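Local coordinates for protein retinol dehydratase (Spodoptera frugiperda, PDB 1X8L) that catalyses the dehydration of retinol, probably by way of a sulfated intermediate formed with the cofactor PAPS, as a member of the sulfotransferase family, at residues Ser70-Gly75 with Leu221-Pro226; Asp186-Ala191 with Asp212-Phe217. The protein carries 2 engineered substitutions. One frame throughout, in Å; residues are numbered along the deposited sequence.

Interaction 1: residues Ser70-Gly75 with Leu221-Pro226; sequences SYQRSG and LYTLTP. With A3P (adenosine-3'-5'-diphosphate), chain H.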
loop_
_atom_site.group_PDB
_atom_site.type_symbol
_atom_site.label_atom_id
_atom_site.label_comp_id
_atom_site.label_asym_id
_atom_site.label_seq_id
_atom_site.Cartn_x
_atom_site.Cartn_y
_atom_site.Cartn_z
ATOM N N SER A 70 -12.052 18.417 21.176
ATOM C CA SER A 70 -12.044 16.969 21.138
ATOM C C SER A 70 -11.157 16.504 20.009
ATOM O O SER A 70 -11.000 17.210 19.018
ATOM C CB SER A 70 -13.426 16.398 20.817
ATOM O OG SER A 70 -13.844 16.820 19.531
ATOM N N TYR A 71 -10.624 15.296 20.138
ATOM C CA TYR A 71 -10.301 14.513 18.948
ATOM C C TYR A 71 -11.681 14.210 18.292
ATOM O O TYR A 71 -12.647 13.877 18.980
ATOM C CB TYR A 71 -9.490 13.215 19.238
ATOM C CG TYR A 71 -9.056 12.610 17.930
ATOM C CD1 TYR A 71 -7.854 12.970 17.345
ATOM C CD2 TYR A 71 -9.910 11.800 17.209
ATOM C CE1 TYR A 71 -7.477 12.472 16.099
ATOM C CE2 TYR A 71 -9.566 11.322 15.958
ATOM C CZ TYR A 71 -8.357 11.688 15.404
ATOM O OH TYR A 71 -8.013 11.215 14.182
ATOM N N GLN A 72 -11.763 14.362 16.983
ATOM C CA GLN A 72 -13.025 14.251 16.251
ATOM C C GLN A 72 -13.771 12.922 16.474
ATOM O O GLN A 72 -13.173 11.878 16.811
ATOM C CB GLN A 72 -12.802 14.442 14.736
ATOM C CG GLN A 72 -11.704 13.525 14.082
ATOM C CD GLN A 72 -11.494 13.881 12.604
ATOM O OE1 GLN A 72 -12.378 13.756 11.813
ATOM N NE2 GLN A 72 -10.304 14.341 12.261
ATOM N N ARG A 73 -15.077 13.011 16.283
ATOM C CA ARG A 73 -16.005 11.905 16.410
ATOM C C ARG A 73 -16.133 11.375 17.834
ATOM O O ARG A 73 -16.333 10.177 18.025
ATOM C CB ARG A 73 -15.663 10.797 15.408
ATOM C CG ARG A 73 -15.489 11.281 13.979
ATOM C CD ARG A 73 -16.625 12.170 13.513
ATOM N NE ARG A 73 -17.818 11.392 13.206
ATOM C CZ ARG A 73 -19.028 11.895 13.001
ATOM N NH1 ARG A 73 -19.289 13.217 13.091
ATOM N NH2 ARG A 73 -19.988 11.062 12.669
ATOM N N SER A 74 -16.015 12.284 18.809
ATOM C CA SER A 74 -15.955 11.925 20.224
ATOM C C SER A 74 -17.092 12.576 21.020
ATOM O O SER A 74 -17.062 12.562 22.263
ATOM C CB SER A 74 -14.582 12.369 20.826
ATOM O OG SER A 74 -13.469 11.666 20.269
ATOM N N GLY A 75 -18.081 13.166 20.320
ATOM C CA GLY A 75 -19.212 13.851 20.957
ATOM C C GLY A 75 -19.207 15.381 20.910
ATOM O O GLY A 75 -19.889 16.057 21.715
ATOM N N LEU A 221 -1.203 8.371 11.984
ATOM C CA LEU A 221 -1.091 8.884 10.621
ATOM C C LEU A 221 -2.397 9.397 10.013
ATOM O O LEU A 221 -2.482 9.649 8.801
ATOM C CB LEU A 221 -0.437 7.826 9.736
ATOM C CG LEU A 221 1.023 7.634 10.131
ATOM C CD1 LEU A 221 1.616 6.414 9.480
ATOM C CD2 LEU A 221 1.824 8.931 9.799
ATOM N N TYR A 222 -3.414 9.591 10.854
ATOM C CA TYR A 222 -4.614 10.270 10.408
ATOM C C TYR A 222 -4.674 11.646 11.109
ATOM O O TYR A 222 -3.968 11.885 12.095
ATOM C CB TYR A 222 -5.869 9.429 10.683
ATOM C CG TYR A 222 -7.121 10.011 10.012
ATOM C CD1 TYR A 222 -7.219 10.092 8.632
ATOM C CD2 TYR A 222 -8.173 10.496 10.764
ATOM C CE1 TYR A 222 -8.347 10.633 8.024
ATOM C CE2 TYR A 222 -9.291 11.054 10.170
ATOM C CZ TYR A 222 -9.375 11.120 8.789
ATOM O OH TYR A 222 -10.479 11.696 8.185
ATOM N N THR A 223 -5.516 12.509 10.548
ATOM C CA THR A 223 -5.733 13.879 10.952
ATOM C C THR A 223 -5.743 14.091 12.457
ATOM O O THR A 223 -6.585 13.544 13.156
ATOM C CB THR A 223 -7.091 14.348 10.391
ATOM O OG1 THR A 223 -7.131 14.192 8.968
ATOM C CG2 THR A 223 -7.307 15.815 10.651
ATOM N N LEU A 224 -4.748 14.845 12.919
ATOM C CA LEU A 224 -4.645 15.364 14.275
ATOM C C LEU A 224 -4.376 14.280 15.340
ATOM O O LEU A 224 -4.531 14.551 16.540
ATOM C CB LEU A 224 -5.883 16.198 14.631
ATOM C CG LEU A 224 -5.847 17.724 14.631
ATOM C CD1 LEU A 224 -4.438 18.412 14.426
ATOM C CD2 LEU A 224 -6.817 18.231 13.657
ATOM N N THR A 225 -3.986 13.079 14.909
ATOM C CA THR A 225 -3.359 12.091 15.812
ATOM C C THR A 225 -1.872 12.494 15.932
ATOM O O THR A 225 -1.465 13.354 15.179
ATOM C CB THR A 225 -3.536 10.640 15.295
ATOM O OG1 THR A 225 -2.867 10.449 14.036
ATOM C CG2 THR A 225 -5.016 10.330 15.034
ATOM N N PRO A 226 -1.053 11.906 16.820
ATOM C CA PRO A 226 -1.402 10.759 17.683
ATOM C C PRO A 226 -2.615 10.939 18.636
ATOM O O PRO A 226 -2.723 11.917 19.406
ATOM C CB PRO A 226 -0.102 10.497 18.476
ATOM C CG PRO A 226 1.042 11.054 17.573
ATOM C CD PRO A 226 0.375 12.280 16.934
HETATM P P1 A3P H . -20.972 7.427 15.680
HETATM O O1P A3P H . -20.269 7.520 14.317
HETATM O O2P A3P H . -22.506 7.247 15.385
HETATM O O3P A3P H . -20.252 6.239 16.443
HETATM P P2 A3P H . -18.613 14.486 16.806
HETATM O O4P A3P H . -19.815 15.463 16.957
HETATM O O5P A3P H . -17.404 14.911 17.683
HETATM O O6P A3P H . -18.210 14.415 15.297
HETATM O "O5'" A3P H . -19.143 13.056 17.317
HETATM C "C5'" A3P H . -19.734 12.161 16.391
HETATM C "C4'" A3P H . -20.326 10.926 17.063
HETATM O "O4'" A3P H . -21.276 11.311 18.041
HETATM C "C3'" A3P H . -21.059 10.154 15.998
HETATM O "O3'" A3P H . -20.901 8.807 16.517
HETATM C "C2'" A3P H . -22.511 10.409 16.188
HETATM O "O2'" A3P H . -23.445 9.484 15.675
HETATM C "C1'" A3P H . -22.562 10.825 17.640
HETATM N N9 A3P H . -23.705 11.611 18.056
HETATM C C8 A3P H . -24.094 12.808 17.565
HETATM N N7 A3P H . -25.191 13.254 18.229
HETATM C C5 A3P H . -25.507 12.337 19.128
HETATM C C6 A3P H . -26.532 12.129 20.164
HETATM N N6 A3P H . -27.446 13.086 20.281
HETATM N N1 A3P H . -26.484 11.020 20.941
HETATM C C2 A3P H . -25.554 10.049 20.813
HETATM N N3 A3P H . -24.576 10.129 19.896
HETATM C C4 A3P H . -24.533 11.291 19.030
HETATM O O HOH W 1 -12.666 11.387 9.352
#
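Tyr-71 lays the far end of its ring against the turn Tyr-222 to Thr-225. With CG anti to the backbone N (chi1 -172°), the ring extends until Tyr-71 OH stands 2.9 Å from Thr-223 O. The methyl Thr-225 CG2 is 3.2 Å from Tyr-71 OH. Leu-224 O meets the ring at its edge, 3.6 Å from Tyr-71 CE1. The receiving loop is a type II beta turn, with Leu-224 at a positive phi and Tyr-222 O accepting both Thr-225 N and Thr-225 OG1, the latter at 2.7 Å. That double grip fixes the threonine and with it the methyl that meets the tyrosine. The opposing segment is the P-loop-like phosphate-binding loop of the sulfotransferase fold, running from strand 66-70 into helix 76-87. Ser-74 N donates to O5P of A3P, and Gly-75 N to O5', with a weak second bond to O5P; Arg-73 lays one guanidinium face over C5'. Gln-72 points toward the turn: Gln-72 NE2 lies 3.7 Å from Thr-223 CG2, the two side chains crossing at about a right angle. A water donates weakly to Gln-72 OE1 and also lies beside Tyr-222 OH. Thr-223 OG1 is hydrogen-bonded to Tyr-35 OH, from the N-terminal part of the chain.

Interaction 2: residues Asp186-Ala191 with Asp212-Phe217; sequences DPRDVA and DFWEMF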
loop_
_atom_site.group_PDB
_atom_site.type_symbol
_atom_site.label_atom_id
_atom_site.label_comp_id
_atom_site.label_asym_id
_atom_site.label_seq_id
_atom_site.Cartn_x
_atom_site.Cartn_y
_atom_site.Cartn_z
ATOM N N ASP A 186 -13.674 6.198 23.606
ATOM C CA ASP A 186 -12.933 4.991 23.277
ATOM C C ASP A 186 -12.404 5.062 21.836
ATOM O O ASP A 186 -13.200 5.164 20.932
ATOM C CB ASP A 186 -13.866 3.787 23.419
ATOM C CG ASP A 186 -13.133 2.497 23.374
ATOM O OD1 ASP A 186 -12.465 2.178 22.373
ATOM O OD2 ASP A 186 -13.187 1.716 24.317
ATOM N N PRO A 187 -11.087 5.037 21.636
ATOM C CA PRO A 187 -10.503 5.229 20.298
ATOM C C PRO A 187 -10.854 4.200 19.244
ATOM O O PRO A 187 -10.677 4.480 18.075
ATOM C CB PRO A 187 -9.005 5.171 20.562
ATOM C CG PRO A 187 -8.878 4.428 21.858
ATOM C CD PRO A 187 -10.033 4.858 22.655
ATOM N N ARG A 188 -11.286 3.019 19.638
ATOM C CA ARG A 188 -11.748 2.050 18.673
ATOM C C ARG A 188 -13.069 2.528 18.034
ATOM O O ARG A 188 -13.225 2.401 16.833
ATOM C CB ARG A 188 -11.932 0.705 19.334
ATOM C CG ARG A 188 -10.634 0.119 19.849
ATOM C CD ARG A 188 -10.827 -1.068 20.811
ATOM N NE ARG A 188 -11.301 -0.618 22.114
ATOM C CZ ARG A 188 -11.204 -1.324 23.258
ATOM N NH1 ARG A 188 -10.666 -2.529 23.280
ATOM N NH2 ARG A 188 -11.652 -0.800 24.390
ATOM N N ASP A 189 -13.987 3.089 18.833
ATOM C CA ASP A 189 -15.211 3.689 18.300
ATOM C C ASP A 189 -14.943 4.976 17.584
ATOM O O ASP A 189 -15.679 5.332 16.689
ATOM C CB ASP A 189 -16.255 3.987 19.390
ATOM C CG ASP A 189 -16.854 2.745 19.958
ATOM O OD1 ASP A 189 -16.922 1.731 19.227
ATOM O OD2 ASP A 189 -17.285 2.692 21.114
ATOM N N VAL A 190 -13.925 5.700 18.031
ATOM C CA VAL A 190 -13.489 6.915 17.356
ATOM C C VAL A 190 -13.005 6.512 15.973
ATOM O O VAL A 190 -13.388 7.139 15.004
ATOM C CB VAL A 190 -12.382 7.647 18.143
ATOM C CG1 VAL A 190 -11.806 8.805 17.334
ATOM C CG2 VAL A 190 -12.944 8.165 19.501
ATOM N N ALA A 191 -12.242 5.413 15.882
ATOM C CA ALA A 191 -11.654 4.994 14.617
ATOM C C ALA A 191 -12.762 4.655 13.644
ATOM O O ALA A 191 -12.738 5.119 12.510
ATOM C CB ALA A 191 -10.698 3.830 14.827
ATOM N N ASP A 212 -7.482 -1.001 6.744
ATOM C CA ASP A 212 -6.530 0.001 6.228
ATOM C C ASP A 212 -6.642 1.316 7.016
ATOM O O ASP A 212 -5.631 1.944 7.334
ATOM C CB ASP A 212 -6.780 0.313 4.758
ATOM C CG ASP A 212 -6.484 -0.853 3.843
ATOM O OD1 ASP A 212 -5.478 -1.525 4.043
ATOM O OD2 ASP A 212 -7.216 -1.156 2.878
ATOM N N PHE A 213 -7.871 1.721 7.319
ATOM C CA PHE A 213 -8.085 2.940 8.113
ATOM C C PHE A 213 -7.530 2.777 9.516
ATOM O O PHE A 213 -6.797 3.629 9.991
ATOM C CB PHE A 213 -9.536 3.371 8.151
ATOM C CG PHE A 213 -9.739 4.780 8.671
ATOM C CD1 PHE A 213 -9.650 5.864 7.819
ATOM C CD2 PHE A 213 -10.028 5.007 10.018
ATOM C CE1 PHE A 213 -9.836 7.161 8.301
ATOM C CE2 PHE A 213 -10.205 6.284 10.503
ATOM C CZ PHE A 213 -10.105 7.375 9.640
ATOM N N TRP A 214 -7.876 1.679 10.172
ATOM C CA TRP A 214 -7.352 1.364 11.497
ATOM C C TRP A 214 -5.840 1.416 11.565
ATOM O O TRP A 214 -5.264 1.999 12.506
ATOM C CB TRP A 214 -7.865 -0.007 11.954
ATOM C CG TRP A 214 -7.219 -0.463 13.189
ATOM C CD1 TRP A 214 -6.361 -1.516 13.314
ATOM C CD2 TRP A 214 -7.339 0.118 14.481
ATOM N NE1 TRP A 214 -5.934 -1.614 14.613
ATOM C CE2 TRP A 214 -6.518 -0.627 15.354
ATOM C CE3 TRP A 214 -8.043 1.219 14.998
ATOM C CZ2 TRP A 214 -6.384 -0.322 16.723
ATOM C CZ3 TRP A 214 -7.925 1.525 16.335
ATOM C CH2 TRP A 214 -7.089 0.756 17.199
ATOM N N GLU A 215 -5.193 0.810 10.575
ATOM C CA GLU A 215 -3.749 0.739 10.517
ATOM C C GLU A 215 -3.192 2.151 10.591
ATOM O O GLU A 215 -2.341 2.436 11.419
ATOM C CB GLU A 215 -3.252 0.097 9.203
ATOM C CG GLU A 215 -3.119 -1.423 9.094
ATOM C CD GLU A 215 -2.542 -2.141 10.311
ATOM O OE1 GLU A 215 -1.697 -1.584 11.022
ATOM O OE2 GLU A 215 -2.931 -3.314 10.525
ATOM N N MET A 216 -3.679 3.012 9.695
ATOM C CA MET A 216 -3.342 4.423 9.672
ATOM C C MET A 216 -3.659 5.101 11.001
ATOM O O MET A 216 -2.781 5.755 11.585
ATOM C CB MET A 216 -4.100 5.143 8.541
ATOM C CG MET A 216 -3.786 6.631 8.375
ATOM S SD MET A 216 -4.705 7.447 6.978
ATOM C CE MET A 216 -6.402 6.972 7.444
ATOM N N PHE A 217 -4.880 4.930 11.494
ATOM C CA PHE A 217 -5.328 5.685 12.685
ATOM C C PHE A 217 -4.468 5.428 13.947
ATOM O O PHE A 217 -3.998 6.376 14.591
ATOM C CB PHE A 217 -6.792 5.405 12.964
ATOM C CG PHE A 217 -7.309 6.055 14.196
ATOM C CD1 PHE A 217 -7.768 7.351 14.161
ATOM C CD2 PHE A 217 -7.358 5.363 15.391
ATOM C CE1 PHE A 217 -8.245 7.966 15.313
ATOM C CE2 PHE A 217 -7.852 5.979 16.529
ATOM C CZ PHE A 217 -8.292 7.287 16.473
#
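Ala-191 sets its methyl in the angle between two aromatic rings of helix 212-217, meeting one at its face and the other at its edge. Over Phe-217 the contact is a CH-pi interaction: Ala-191 CB stands 4.1 Å from the ring centroid, 25° off the normal, displaced toward the rim. Against Trp-214 the same Ala-191 CB lies in the indole plane, 3.7 Å from CE3. Both aromatic side chains leave the helix with CG anti to the backbone N (chi1 176° for Phe-217), which carries them toward helix 187-191; the two segment axes come within 10.7 Å. Val-190 crosses Phe-217 at about a right angle, bringing Val-190 CG1 to 3.9 Å from Phe-217 CZ, and Pro-187 O approaches CE2 of that ring obliquely. Replacing Phe-217 with an alanine would probably open a gap here, leaving Val-190 CG1 without its aromatic partner and the Ala-191 methyl with Trp-214 alone of the two rings. Phe-213 meets the backbone too, its CE2 3.4 Å from Ala-191 O, obliquely. No hydrogen bond joins the two segments; Trp-214 NE1 is bonded to Gln-330 OE1 on helix 325-339. Polar order lies at the start of helix 187-191, where Asp-186 is the N-cap. Its OD1 takes Arg-188 N on the anti lone pair and Arg-188 NE on the syn one, while Asp-186 OD2 takes Arg-188 NH2 at 2.9 Å, a nearly coplanar, side-on salt bridge. The capped helix belongs to a strand-loop-helix unit of the parallel sheet in the sulfotransferase fold, strand 179-184 leading into helix 187-200.

Overall arrangement
Along the chain interaction 2 is nested within the loop closed by interaction 1, and in space their centres are about 9 Å apart. They share one buried core. Tyr-71 OH lies 3.4 Å from Phe-217 CE1, and Gln-72 O packs 3.4 Å from Val-190 CG1, so the phosphate-binding loop rests on both partners of the helix pair. A probable hydrogen bond from Leu-221 N to Met-216 O ties the chain just after helix 210-218 back to its last part. The unit lines the A3P pocket through Arg-73, Ser-74 and Gly-75 and lies close to the retinoid, the Gln-72 side chain about 5 Å from 4-oxoretinol. Flanking 186-191, Arg-185 NH2 and Ser-193 OG bond A3P, probably at its 3'-phosphate.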